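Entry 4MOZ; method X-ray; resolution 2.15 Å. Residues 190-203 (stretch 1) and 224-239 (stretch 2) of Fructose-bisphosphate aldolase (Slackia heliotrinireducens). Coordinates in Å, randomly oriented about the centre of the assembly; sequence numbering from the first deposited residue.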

ATOM      1  N   ALA C 190      -4.823 -30.118 -15.717  1.00 31.91           N
ATOM      2  CA  ALA C 190      -6.118 -30.663 -16.100  1.00 30.72           C
ATOM      3  C   ALA C 190      -6.706 -29.803 -17.221  1.00 30.92           C
ATOM      4  O   ALA C 190      -6.481 -28.591 -17.259  1.00 32.04           O
ATOM      5  CB  ALA C 190      -7.058 -30.710 -14.906  1.00 25.64           C
ATOM      6  N   PRO C 191      -7.442 -30.432 -18.156  1.00 31.08           N
ATOM      7  CA  PRO C 191      -8.070 -29.691 -19.258  1.00 32.08           C
ATOM      8  C   PRO C 191      -8.910 -28.484 -18.808  1.00 30.43           C
ATOM      9  O   PRO C 191      -8.818 -27.421 -19.424  1.00 30.65           O
ATOM     10  CB  PRO C 191      -8.951 -30.747 -19.927  1.00 32.16           C
ATOM     11  CG  PRO C 191      -8.237 -32.033 -19.664  1.00 30.65           C
ATOM     12  CD  PRO C 191      -7.608 -31.893 -18.308  1.00 30.65           C
ATOM     13  N   THR C 192      -9.703 -28.646 -17.747  1.00 30.44           N
ATOM     14  CA  THR C 192     -10.559 -27.564 -17.238  1.00 29.65           C
ATOM     15  C   THR C 192      -9.743 -26.407 -16.665  1.00 29.22           C
ATOM     16  O   THR C 192     -10.129 -25.242 -16.787  1.00 31.02           O
ATOM     17  CB  THR C 192     -11.545 -28.051 -16.152  1.00 30.09           C
ATOM     18  OG1 THR C 192     -10.818 -28.693 -15.100  1.00 32.59           O
ATOM     19  CG2 THR C 192     -12.577 -29.024 -16.731  1.00 27.63           C
ATOM     20  N   THR C 193      -8.615 -26.736 -16.041  1.00 27.25           N
ATOM     21  CA  THR C 193      -7.717 -25.733 -15.487  1.00 27.40           C
ATOM     22  C   THR C 193      -7.126 -24.857 -16.592  1.00 27.42           C
ATOM     23  O   THR C 193      -7.109 -23.628 -16.477  1.00 27.94           O
ATOM     24  CB  THR C 193      -6.589 -26.394 -14.684  1.00 27.44           C
ATOM     25  OG1 THR C 193      -7.155 -27.179 -13.627  1.00 27.56           O
ATOM     26  CG2 THR C 193      -5.659 -25.351 -14.091  1.00 29.53           C
ATOM     27  N   ILE C 194      -6.660 -25.503 -17.660  1.00 25.84           N
ATOM     28  CA  ILE C 194      -6.065 -24.816 -18.803  1.00 25.64           C
ATOM     29  C   ILE C 194      -7.105 -23.954 -19.517  1.00 24.57           C
ATOM     30  O   ILE C 194      -6.817 -22.829 -19.922  1.00 23.10           O
ATOM     31  CB  ILE C 194      -5.425 -25.825 -19.787  1.00 25.45           C
ATOM     32  CG1 ILE C 194      -4.368 -26.692 -19.078  1.00 25.74           C
ATOM     33  CG2 ILE C 194      -4.848 -25.117 -21.010  1.00 24.14           C
ATOM     34  CD1 ILE C 194      -3.260 -25.932 -18.376  1.00 25.36           C
ATOM     35  N   ALA C 195      -8.319 -24.487 -19.651  1.00 26.59           N
ATOM     36  CA  ALA C 195      -9.420 -23.755 -20.272  1.00 25.37           C
ATOM     37  C   ALA C 195      -9.822 -22.537 -19.438  1.00 24.35           C
ATOM     38  O   ALA C 195     -10.055 -21.453 -19.983  1.00 23.97           O
ATOM     39  CB  ALA C 195     -10.609 -24.674 -20.513  1.00 25.97           C
ATOM     40  N   GLY C 196      -9.884 -22.723 -18.119  1.00 23.59           N
ATOM     41  CA  GLY C 196     -10.179 -21.635 -17.184  1.00 23.24           C
ATOM     42  C   GLY C 196      -9.181 -20.497 -17.296  1.00 23.16           C
ATOM     43  O   GLY C 196      -9.561 -19.324 -17.401  1.00 21.07           O
ATOM     44  N   ALA C 197      -7.898 -20.859 -17.288  1.00 24.36           N
ATOM     45  CA  ALA C 197      -6.799 -19.906 -17.414  1.00 23.42           C
ATOM     46  C   ALA C 197      -6.905 -19.111 -18.712  1.00 23.41           C
ATOM     47  O   ALA C 197      -6.744 -17.891 -18.718  1.00 23.98           O
ATOM     48  CB  ALA C 197      -5.464 -20.636 -17.339  1.00 23.25           C
ATOM     49  N   ALA C 198      -7.192 -19.813 -19.807  1.00 24.07           N
ATOM     50  CA  ALA C 198      -7.343 -19.186 -21.114  1.00 24.50           C
ATOM     51  C   ALA C 198      -8.484 -18.169 -21.141  1.00 24.67           C
ATOM     52  O   ALA C 198      -8.339 -17.089 -21.714  1.00 25.44           O
ATOM     53  CB  ALA C 198      -7.545 -20.243 -22.188  1.00 23.08           C
ATOM     54  N   GLY C 199      -9.606 -18.510 -20.509  1.00 25.75           N
ATOM     55  CA  GLY C 199     -10.762 -17.612 -20.434  1.00 25.36           C
ATOM     56  C   GLY C 199     -10.517 -16.350 -19.618  1.00 23.72           C
ATOM     57  O   GLY C 199     -11.029 -15.276 -19.951  1.00 24.19           O
ATOM     58  N   VAL C 200      -9.727 -16.475 -18.553  1.00 23.36           N
ATOM     59  CA  VAL C 200      -9.392 -15.324 -17.710  1.00 24.12           C
ATOM     60  C   VAL C 200      -8.618 -14.270 -18.504  1.00 24.49           C
ATOM     61  O   VAL C 200      -8.902 -13.068 -18.398  1.00 24.59           O
ATOM     62  CB  VAL C 200      -8.609 -15.746 -16.444  1.00 22.82           C
ATOM     63  CG1 VAL C 200      -8.008 -14.538 -15.735  1.00 20.90           C
ATOM     64  CG2 VAL C 200      -9.515 -16.523 -15.500  1.00 21.12           C
ATOM     65  N   ALA C 201      -7.658 -14.731 -19.309  1.00 23.85           N
ATOM     66  CA  ALA C 201      -6.833 -13.837 -20.122  1.00 24.33           C
ATOM     67  C   ALA C 201      -7.676 -12.944 -21.029  1.00 23.96           C
ATOM     68  O   ALA C 201      -7.372 -11.757 -21.198  1.00 25.22           O
ATOM     69  CB  ALA C 201      -5.833 -14.631 -20.938  1.00 22.34           C
ATOM     70  N   LEU C 202      -8.726 -13.521 -21.610  1.00 22.92           N
ATOM     71  CA  LEU C 202      -9.688 -12.753 -22.406  1.00 24.24           C
ATOM     72  C   LEU C 202     -10.377 -11.677 -21.567  1.00 24.10           C
ATOM     73  O   LEU C 202     -10.457 -10.517 -21.984  1.00 25.58           O
ATOM     74  CB  LEU C 202     -10.734 -13.664 -23.055  1.00 24.43           C
ATOM     75  CG  LEU C 202     -11.880 -12.949 -23.795  1.00 25.45           C
ATOM     76  CD1 LEU C 202     -11.371 -12.111 -24.960  1.00 25.94           C
ATOM     77  CD2 LEU C 202     -12.912 -13.946 -24.283  1.00 27.06           C
ATOM     78  N   CYS C 203     -10.856 -12.064 -20.386  1.00 21.82           N
ATOM     79  CA  CYS C 203     -11.574 -11.133 -19.519  1.00 24.66           C
ATOM     80  C   CYS C 203     -10.710  -9.951 -19.075  1.00 24.84           C
ATOM     81  O   CYS C 203     -11.216  -8.842 -18.915  1.00 26.28           O
ATOM     82  CB  CYS C 203     -12.165 -11.861 -18.319  1.00 26.07           C
ATOM     83  SG  CYS C 203     -13.444 -13.048 -18.790  1.00 28.68           S
ATOM     84  N   GLU C 224      -6.389 -32.197 -28.431  1.00 35.61           N
ATOM     85  CA  GLU C 224      -7.849 -32.155 -28.486  1.00 37.93           C
ATOM     86  C   GLU C 224      -8.433 -31.422 -27.277  1.00 35.54           C
ATOM     87  O   GLU C 224      -9.386 -30.653 -27.415  1.00 33.69           O
ATOM     88  CB  GLU C 224      -8.431 -33.565 -28.609  1.00 41.39           C
ATOM     89  CG  GLU C 224      -8.279 -34.159 -30.002  1.00 41.37           C
ATOM     90  CD  GLU C 224      -8.719 -35.609 -30.086  1.00 45.79           C
ATOM     91  OE1 GLU C 224      -8.842 -36.273 -29.032  1.00 46.91           O
ATOM     92  OE2 GLU C 224      -8.937 -36.087 -31.221  1.00 50.61           O
ATOM     93  N   ASN C 225      -7.843 -31.661 -26.104  1.00 35.93           N
ATOM     94  CA  ASN C 225      -8.197 -30.943 -24.878  1.00 33.42           C
ATOM     95  C   ASN C 225      -7.901 -29.443 -24.962  1.00 31.53           C
ATOM     96  O   ASN C 225      -8.672 -28.623 -24.460  1.00 32.04           O
ATOM     97  CB  ASN C 225      -7.493 -31.566 -23.668  1.00 31.15           C
ATOM     98  CG  ASN C 225      -8.238 -32.770 -23.109  1.00 34.25           C
ATOM     99  OD1 ASN C 225      -9.468 -32.797 -23.092  1.00 35.73           O
ATOM    100  ND2 ASN C 225      -7.494 -33.764 -22.631  1.00 34.76           N
ATOM    101  N   LEU C 226      -6.791 -29.098 -25.615  1.00 30.55           N
ATOM    102  CA  LEU C 226      -6.396 -27.705 -25.828  1.00 27.80           C
ATOM    103  C   LEU C 226      -7.393 -26.909 -26.677  1.00 29.86           C
ATOM    104  O   LEU C 226      -7.526 -25.695 -26.505  1.00 28.95           O
ATOM    105  CB  LEU C 226      -4.998 -27.631 -26.458  1.00 26.69           C
ATOM    106  CG  LEU C 226      -4.334 -26.252 -26.576  1.00 27.66           C
ATOM    107  CD1 LEU C 226      -4.080 -25.633 -25.207  1.00 26.55           C
ATOM    108  CD2 LEU C 226      -3.039 -26.334 -27.372  1.00 24.83           C
ATOM    109  N   ALA C 227      -8.083 -27.590 -27.594  1.00 29.56           N
ATOM    110  CA  ALA C 227      -9.112 -26.954 -28.428  1.00 29.83           C
ATOM    111  C   ALA C 227     -10.188 -26.251 -27.597  1.00 29.68           C
ATOM    112  O   ALA C 227     -10.663 -25.179 -27.972  1.00 30.60           O
ATOM    113  CB  ALA C 227      -9.741 -27.963 -29.377  1.00 30.13           C
ATOM    114  N   VAL C 228     -10.557 -26.857 -26.469  1.00 29.08           N
ATOM    115  CA  VAL C 228     -11.534 -26.275 -25.549  1.00 29.37           C
ATOM    116  C   VAL C 228     -11.015 -24.951 -24.959  1.00 29.44           C
ATOM    117  O   VAL C 228     -11.769 -23.981 -24.821  1.00 31.11           O
ATOM    118  CB  VAL C 228     -11.906 -27.278 -24.431  1.00 29.85           C
ATOM    119  CG1 VAL C 228     -12.822 -26.642 -23.396  1.00 26.41           C
ATOM    120  CG2 VAL C 228     -12.564 -28.511 -25.033  1.00 30.34           C
ATOM    121  N   ALA C 229      -9.724 -24.919 -24.637  1.00 27.27           N
ATOM    122  CA  ALA C 229      -9.088 -23.721 -24.098  1.00 25.97           C
ATOM    123  C   ALA C 229      -8.985 -22.610 -25.142  1.00 26.10           C
ATOM    124  O   ALA C 229      -9.222 -21.440 -24.832  1.00 25.77           O
ATOM    125  CB  ALA C 229      -7.717 -24.056 -23.532  1.00 26.53           C
ATOM    126  N   SER C 230      -8.639 -22.983 -26.374  1.00 24.33           N
ATOM    127  CA  SER C 230      -8.563 -22.025 -27.472  1.00 25.91           C
ATOM    128  C   SER C 230      -9.927 -21.399 -27.740  1.00 26.13           C
ATOM    129  O   SER C 230     -10.015 -20.219 -28.090  1.00 24.38           O
ATOM    130  CB  SER C 230      -8.025 -22.693 -28.734  1.00 27.79           C
ATOM    131  OG  SER C 230      -6.660 -23.039 -28.570  1.00 29.38           O
ATOM    132  N   ALA C 231     -10.981 -22.197 -27.565  1.00 26.78           N
ATOM    133  CA  ALA C 231     -12.350 -21.720 -27.710  1.00 26.57           C
ATOM    134  C   ALA C 231     -12.702 -20.751 -26.582  1.00 26.56           C
ATOM    135  O   ALA C 231     -13.237 -19.671 -26.841  1.00 29.24           O
ATOM    136  CB  ALA C 231     -13.326 -22.889 -27.755  1.00 24.11           C
ATOM    137  N   ALA C 232     -12.370 -21.131 -25.343  1.00 26.33           N
ATOM    138  CA  ALA C 232     -12.632 -20.302 -24.158  1.00 26.36           C
ATOM    139  C   ALA C 232     -11.945 -18.935 -24.214  1.00 26.63           C
ATOM    140  O   ALA C 232     -12.491 -17.941 -23.733  1.00 25.33           O
ATOM    141  CB  ALA C 232     -12.231 -21.043 -22.894  1.00 23.61           C
ATOM    142  N   ALA C 233     -10.755 -18.896 -24.810  1.00 27.72           N
ATOM    143  CA  ALA C 233      -9.990 -17.656 -24.970  1.00 25.73           C
ATOM    144  C   ALA C 233     -10.582 -16.694 -26.011  1.00 25.98           C
ATOM    145  O   ALA C 233     -10.179 -15.534 -26.082  1.00 27.35           O
ATOM    146  CB  ALA C 233      -8.538 -17.976 -25.297  1.00 25.17           C
ATOM    147  N   GLY C 234     -11.532 -17.177 -26.813  1.00 27.05           N
ATOM    148  CA  GLY C 234     -12.235 -16.342 -27.793  1.00 26.73           C
ATOM    149  C   GLY C 234     -11.305 -15.548 -28.696  1.00 28.21           C
ATOM    150  O   GLY C 234     -10.459 -16.122 -29.383  1.00 29.86           O
ATOM    151  N   ARG C 235     -11.450 -14.224 -28.677  1.00 27.14           N
ATOM    152  CA  ARG C 235     -10.617 -13.345 -29.502  1.00 27.09           C
ATOM    153  C   ARG C 235      -9.221 -13.069 -28.934  1.00 27.98           C
ATOM    154  O   ARG C 235      -8.482 -12.246 -29.477  1.00 33.11           O
ATOM    155  CB  ARG C 235     -11.343 -12.038 -29.805  1.00 29.02           C
ATOM    156  CG  ARG C 235     -12.414 -12.170 -30.872  1.00 25.93           C
ATOM    157  CD  ARG C 235     -13.073 -10.835 -31.130  1.00 26.01           C
ATOM    158  NE  ARG C 235     -14.132 -10.967 -32.123  1.00 28.41           N
ATOM    159  CZ  ARG C 235     -14.865  -9.959 -32.584  1.00 29.86           C
ATOM    160  NH1 ARG C 235     -15.802 -10.195 -33.494  1.00 34.44           N
ATOM    161  NH2 ARG C 235     -14.668  -8.721 -32.142  1.00 27.40           N
ATOM    162  N   THR C 236      -8.873 -13.741 -27.839  1.00 27.45           N
ATOM    163  CA  THR C 236      -7.499 -13.751 -27.333  1.00 26.70           C
ATOM    164  C   THR C 236      -6.819 -14.997 -27.900  1.00 25.91           C
ATOM    165  O   THR C 236      -7.314 -16.112 -27.728  1.00 26.73           O
ATOM    166  CB  THR C 236      -7.454 -13.752 -25.782  1.00 25.20           C
ATOM    167  OG1 THR C 236      -7.950 -12.505 -25.287  1.00 22.98           O
ATOM    168  CG2 THR C 236      -6.032 -13.957 -25.257  1.00 22.87           C
ATOM    169  N   GLY C 237      -5.698 -14.800 -28.589  1.00 26.27           N
ATOM    170  CA  GLY C 237      -4.956 -15.904 -29.192  1.00 25.20           C
ATOM    171  C   GLY C 237      -4.219 -16.713 -28.147  1.00 25.93           C
ATOM    172  O   GLY C 237      -3.518 -16.157 -27.301  1.00 27.27           O
ATOM    173  N   LEU C 238      -4.381 -18.030 -28.197  1.00 25.29           N
ATOM    174  CA  LEU C 238      -3.732 -18.910 -27.237  1.00 25.22           C
ATOM    175  C   LEU C 238      -2.401 -19.398 -27.792  1.00 28.02           C
ATOM    176  O   LEU C 238      -2.326 -19.859 -28.932  1.00 29.19           O
ATOM    177  CB  LEU C 238      -4.641 -20.091 -26.896  1.00 22.63           C
ATOM    178  CG  LEU C 238      -4.111 -21.170 -25.947  1.00 24.25           C
ATOM    179  CD1 LEU C 238      -5.272 -21.817 -25.209  1.00 23.24           C
ATOM    180  CD2 LEU C 238      -3.273 -22.212 -26.683  1.00 22.37           C
ATOM    181  N   VAL C 239      -1.348 -19.283 -26.994  1.00 28.19           N
ATOM    182  CA  VAL C 239      -0.071 -19.877 -27.372  1.00 28.59           C
ATOM    183  C   VAL C 239       0.295 -20.934 -26.348  1.00 27.90           C
ATOM    184  O   VAL C 239      -0.024 -20.810 -25.164  1.00 30.14           O
ATOM    185  CB  VAL C 239       1.065 -18.843 -27.581  1.00 29.11           C
ATOM    186  CG1 VAL C 239       0.598 -17.703 -28.475  1.00 30.37           C
ATOM    187  CG2 VAL C 239       1.583 -18.301 -26.265  1.00 28.90           C
TER

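Two helices lie side by side here, running in nearly the same direction with their axes 19° apart and only 7.7 Å from each other at closest approach. So close a packing depends on small residues. At Ala 195 and Ala 229 the CA atoms come within 3.8 Å, and no side chain longer than a methyl stands between the backbones. No hydrogen bond crosses the contact; shape and apolar burial join the two stretches.

The alanines act as short knobs. The methyl of Ala 229 presses against the opposing backbone, its CB 3.7 Å from Ala 195 CA, and also meets the CB of Ala 198 at 4.0 Å and CG2 of Ile 194 at 4.0 Å. In return Ala 198 enters the second stretch: its CB lies 3.4 Å from Ala 229 O, 4.0 Å from Ala 233 CB and 4.1 Å from Leu 238 CD1, so one methyl touches both the helix and the strand that follows the turn. One turn on from Ala 195, Gly 199 offers a bare backbone, and its CA sits 3.7 Å from Ala 232 O.

At the start of the first helix, the ring of Pro 191 meets Asn 225, with CG 3.5 Å from ND2; that amide nitrogen is hydrogen-bonded elsewhere in the structure. Proline suits a helix's first turn, where its nitrogen owes no hydrogen bond to a preceding turn.

At the far end the larger Leu 202 packs against the type II' turn from Ala 233 to Thr 236, which is closed by Thr 236 N donating to Ala 233 O at 2.8 Å. Leu 202 CB approaches Ala 233 O at 3.6 Å, while its CD1 reaches Thr 236 OG1 at 3.5 Å. Gly 234 fits doubly: its positive phi favours glycine, and a CB would crowd Leu 202 CD2 at 3.1 Å.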